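Arf-GAP domain and FG repeat-containing protein 1 (Homo sapiens, PDB 2OLM) probably stimulates GTP hydrolysis by Arf proteins through its Arf-GAP domain, is required for vesicle docking or fusion in acrosome formation, and serves HIV-1 Rev as a cofactor. Local coordinates at residues Cys28-Arg34 against Ser45-Cys51. Sequence-based numbering, arbitrary orientation.
With ZN (zinc ion), chain B.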
ATOM      1  N   CYS A  28       2.582   5.427  16.347  1.00 10.89           N
ATOM      2  CA  CYS A  28       1.267   5.127  16.992  1.00  8.78           C
ATOM      3  C   CYS A  28       0.806   6.353  17.767  1.00 11.25           C
ATOM      4  O   CYS A  28       1.538   6.874  18.593  1.00 11.66           O
ATOM      5  CB  CYS A  28       1.399   3.956  17.932  1.00 11.47           C
ATOM      6  SG  CYS A  28      -0.103   3.624  18.785  1.00  9.86           S
ATOM      7  N   PHE A  29      -0.448   6.782  17.560  1.00  8.48           N
ATOM      8  CA  PHE A  29      -1.007   7.937  18.272  1.00  8.82           C
ATOM      9  C   PHE A  29      -1.099   7.712  19.776  1.00  8.92           C
ATOM     10  O   PHE A  29      -1.081   8.675  20.533  1.00  9.42           O
ATOM     11  CB  PHE A  29      -2.380   8.254  17.743  1.00  9.40           C
ATOM     12  CG  PHE A  29      -2.974   9.457  18.368  1.00  8.25           C
ATOM     13  CD1 PHE A  29      -2.332  10.661  18.311  1.00  9.64           C
ATOM     14  CD2 PHE A  29      -4.198   9.372  19.029  1.00  8.78           C
ATOM     15  CE1 PHE A  29      -2.839  11.772  18.970  1.00  9.19           C
ATOM     16  CE2 PHE A  29      -4.731  10.496  19.651  1.00 10.30           C
ATOM     17  CZ  PHE A  29      -4.058  11.685  19.606  1.00  9.81           C
ATOM     18  N   ASP A  30      -1.260   6.485  20.230  1.00  8.88           N
ATOM     19  CA  ASP A  30      -1.479   6.215  21.625  1.00  8.87           C
ATOM     20  C   ASP A  30      -0.242   5.913  22.441  1.00  9.86           C
ATOM     21  O   ASP A  30      -0.123   6.379  23.582  1.00 12.08           O
ATOM     22  CB  ASP A  30      -2.580   5.134  21.821  1.00  9.15           C
ATOM     23  CG  ASP A  30      -3.929   5.629  21.356  1.00  9.66           C
ATOM     24  OD1 ASP A  30      -4.324   6.761  21.798  1.00 10.36           O
ATOM     25  OD2 ASP A  30      -4.574   4.935  20.544  1.00 10.42           O
ATOM     26  N   CYS A  31       0.679   5.136  21.891  1.00 10.15           N
ATOM     27  CA  CYS A  31       1.933   4.853  22.615  1.00 11.43           C
ATOM     28  C   CYS A  31       3.173   5.571  22.111  1.00 13.36           C
ATOM     29  O   CYS A  31       4.174   5.622  22.864  1.00 15.53           O
ATOM     30  CB  CYS A  31       2.203   3.346  22.684  1.00 13.80           C
ATOM     31  SG  CYS A  31       2.717   2.577  21.125  1.00 12.75           S
ATOM     32  N   ASP A  32       3.157   6.068  20.878  1.00 10.66           N
ATOM     33  CA  ASP A  32       4.312   6.757  20.283  1.00 14.33           C
ATOM     34  C   ASP A  32       5.555   5.877  20.239  1.00 17.52           C
ATOM     35  O   ASP A  32       6.666   6.410  20.115  1.00 23.77           O
ATOM     36  CB  ASP A  32       4.614   8.060  21.060  1.00 15.11           C
ATOM     37  CG  ASP A  32       5.480   9.019  20.277  1.00 20.23           C
ATOM     38  OD1 ASP A  32       5.173   9.267  19.121  1.00 17.95           O
ATOM     39  OD2 ASP A  32       6.490   9.527  20.846  1.00 23.60           O
ATOM     40  N   GLN A  33       5.388   4.557  20.307  1.00 17.41           N
ATOM     41  CA  GLN A  33       6.555   3.654  20.485  1.00 22.44           C
ATOM     42  C   GLN A  33       6.901   2.915  19.234  1.00 24.81           C
ATOM     43  O   GLN A  33       7.997   2.363  19.136  1.00 25.10           O
ATOM     44  CB  GLN A  33       6.306   2.603  21.567  1.00 23.66           C
ATOM     45  CG  GLN A  33       6.268   3.110  22.990  1.00 29.59           C
ATOM     46  CD  GLN A  33       6.367   1.996  24.019  1.00 32.06           C
ATOM     47  OE1 GLN A  33       5.709   0.955  23.905  1.00 39.29           O
ATOM     48  NE2 GLN A  33       7.171   2.219  25.049  1.00 39.13           N
ATOM     49  N   ARG A  34       5.972   2.831  18.297  1.00 20.72           N
ATOM     50  CA  ARG A  34       6.262   2.126  17.061  1.00 23.03           C
ATOM     51  C   ARG A  34       5.354   2.556  15.941  1.00 22.51           C
ATOM     52  O   ARG A  34       4.459   3.379  16.141  1.00 19.41           O
ATOM     53  CB  ARG A  34       6.105   0.647  17.282  1.00 24.62           C
ATOM     54  CG  ARG A  34       4.720   0.284  17.671  1.00 23.02           C
ATOM     55  CD  ARG A  34       4.673  -1.172  18.007  1.00 28.14           C
ATOM     56  NE  ARG A  34       5.478  -1.479  19.185  1.00 30.45           N
ATOM     57  CZ  ARG A  34       5.050  -1.419  20.450  1.00 32.11           C
ATOM     58  NH1 ARG A  34       3.805  -1.036  20.751  1.00 29.56           N
ATOM     59  NH2 ARG A  34       5.885  -1.735  21.440  1.00 33.62           N
ATOM     60  N   SER A  45      -7.217   8.206  13.844  1.00  7.73           N
ATOM     61  CA  SER A  45      -5.793   8.107  14.193  1.00  8.55           C
ATOM     62  C   SER A  45      -5.189   6.867  13.576  1.00  8.49           C
ATOM     63  O   SER A  45      -5.878   5.969  13.090  1.00  9.49           O
ATOM     64  CB  SER A  45      -5.590   8.063  15.707  1.00  9.10           C
ATOM     65  OG  SER A  45      -6.233   6.925  16.218  1.00  7.52           O
ATOM     66  N   PHE A  46      -3.861   6.820  13.637  1.00  9.24           N
ATOM     67  CA  PHE A  46      -3.049   5.682  13.172  1.00  9.13           C
ATOM     68  C   PHE A  46      -2.367   5.086  14.358  1.00  8.40           C
ATOM     69  O   PHE A  46      -1.643   5.790  15.077  1.00  9.31           O
ATOM     70  CB  PHE A  46      -2.015   6.167  12.111  1.00  9.79           C
ATOM     71  CG  PHE A  46      -2.631   6.670  10.862  1.00 10.28           C
ATOM     72  CD1 PHE A  46      -2.712   5.865   9.743  1.00 14.01           C
ATOM     73  CD2 PHE A  46      -3.173   7.925  10.785  1.00 12.82           C
ATOM     74  CE1 PHE A  46      -3.321   6.309   8.582  1.00 12.93           C
ATOM     75  CE2 PHE A  46      -3.775   8.367   9.632  1.00 13.94           C
ATOM     76  CZ  PHE A  46      -3.833   7.565   8.523  1.00 11.86           C
ATOM     77  N   VAL A  47      -2.603   3.783  14.624  1.00  8.11           N
ATOM     78  CA  VAL A  47      -2.196   3.126  15.874  1.00  9.41           C
ATOM     79  C   VAL A  47      -1.524   1.766  15.588  1.00 10.02           C
ATOM     80  O   VAL A  47      -1.718   1.188  14.534  1.00 10.34           O
ATOM     81  CB  VAL A  47      -3.396   2.905  16.845  1.00  8.35           C
ATOM     82  CG1 VAL A  47      -3.879   4.261  17.331  1.00 10.64           C
ATOM     83  CG2 VAL A  47      -4.570   2.195  16.125  1.00  9.06           C
ATOM     84  N   CYS A  48      -0.803   1.262  16.567  1.00 10.32           N
ATOM     85  CA  CYS A  48      -0.084  -0.018  16.456  1.00 10.00           C
ATOM     86  C   CYS A  48      -1.027  -1.165  16.872  1.00 12.74           C
ATOM     87  O   CYS A  48      -2.165  -0.935  17.333  1.00 10.62           O
ATOM     88  CB  CYS A  48       1.168   0.016  17.356  1.00 11.31           C
ATOM     89  SG  CYS A  48       0.916  -0.150  19.121  1.00 11.69           S
ATOM     90  N   THR A  49      -0.590  -2.426  16.710  1.00 11.01           N
ATOM     91  CA  THR A  49      -1.419  -3.544  17.034  1.00 10.76           C
ATOM     92  C   THR A  49      -1.736  -3.703  18.489  1.00 11.21           C
ATOM     93  O   THR A  49      -2.865  -4.015  18.871  1.00 11.25           O
ATOM     94  CB  THR A  49      -0.766  -4.827  16.454  1.00 12.63           C
ATOM     95  OG1 THR A  49      -0.582  -4.630  15.037  1.00 14.60           O
ATOM     96  CG2 THR A  49      -1.606  -6.032  16.788  1.00 14.40           C
ATOM     97  N   SER A  50      -0.749  -3.451  19.358  1.00 10.61           N
ATOM     98  CA  SER A  50      -0.939  -3.596  20.759  1.00 10.48           C
ATOM     99  C   SER A  50      -1.966  -2.573  21.285  1.00 10.09           C
ATOM    100  O   SER A  50      -2.868  -2.914  22.031  1.00 11.68           O
ATOM    101  CB  SER A  50       0.386  -3.476  21.508  1.00 13.62           C
ATOM    102  OG  SER A  50       0.188  -3.688  22.864  1.00 21.05           O
ATOM    103  N   CYS A  51      -1.808  -1.331  20.851  1.00 10.17           N
ATOM    104  CA  CYS A  51      -2.777  -0.333  21.271  1.00 10.13           C
ATOM    105  C   CYS A  51      -4.133  -0.623  20.690  1.00  8.86           C
ATOM    106  O   CYS A  51      -5.134  -0.400  21.401  1.00  9.49           O
ATOM    107  CB  CYS A  51      -2.325   1.049  20.860  1.00  9.26           C
ATOM    108  SG  CYS A  51      -0.918   1.680  21.865  1.00 10.89           S
TER
HETATM  109 ZN    ZN B 201       0.733   1.879  20.205  1.00 11.19          ZN
HETATM  110  O   HOH W   1      -6.364   6.169  18.908  1.00  7.79           O
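Cys-28 and Cys-31 from one CxxC pair meet Cys-48 and Cys-51 from the other on a single zinc ion, the C4 zinc finger of this Arf-GAP domain; all four SG atoms lie 2.3-2.4 Å from the metal. The tight, buried part surrounds Cys-28 SG, which a chi1 of 177° turns toward both the zinc and the N-H of Cys-48 (N to SG 3.3 Å). This sulfur also accepts N-H from Cys-31 and, weakly, from Asp-30, and packs 3.6 Å from Val-47 CA. Such N-H...S bonds would be expected to temper the negative charge on the thiolates. Cys-48 SG, at the helix N-cap, accepts the capping N-H of Cys-51. Beside the site, a backbone hydrogen bond from Phe-29 N to Phe-46 O (2.9 Å) ties the loop to the strand.

The looser side is built by Arg-34, solvent-exposed like nearby Ser-50. Its CG and CD pack against Cys-48 CB, and a bend at chi3 (65°) brings NH1 into an N-H...S hydrogen bond with Cys-48 SG (3.4 Å), the sulfur 2° out of the guanidinium plane. At the opposite, buried end, a water donates to Asp-30 OD2 (2.7 Å) and bonds Ser-45 OG (2.8 Å), while Asp-30 OD1 has a hydrogen bond with Tyr-120 OH and a salt bridge to Lys-119, both of helix 109-121. Phe-29 packs on helix 84-92, and strand 45-47 pairs antiparallel with strand 38-40 before the chain enters helix 49-55.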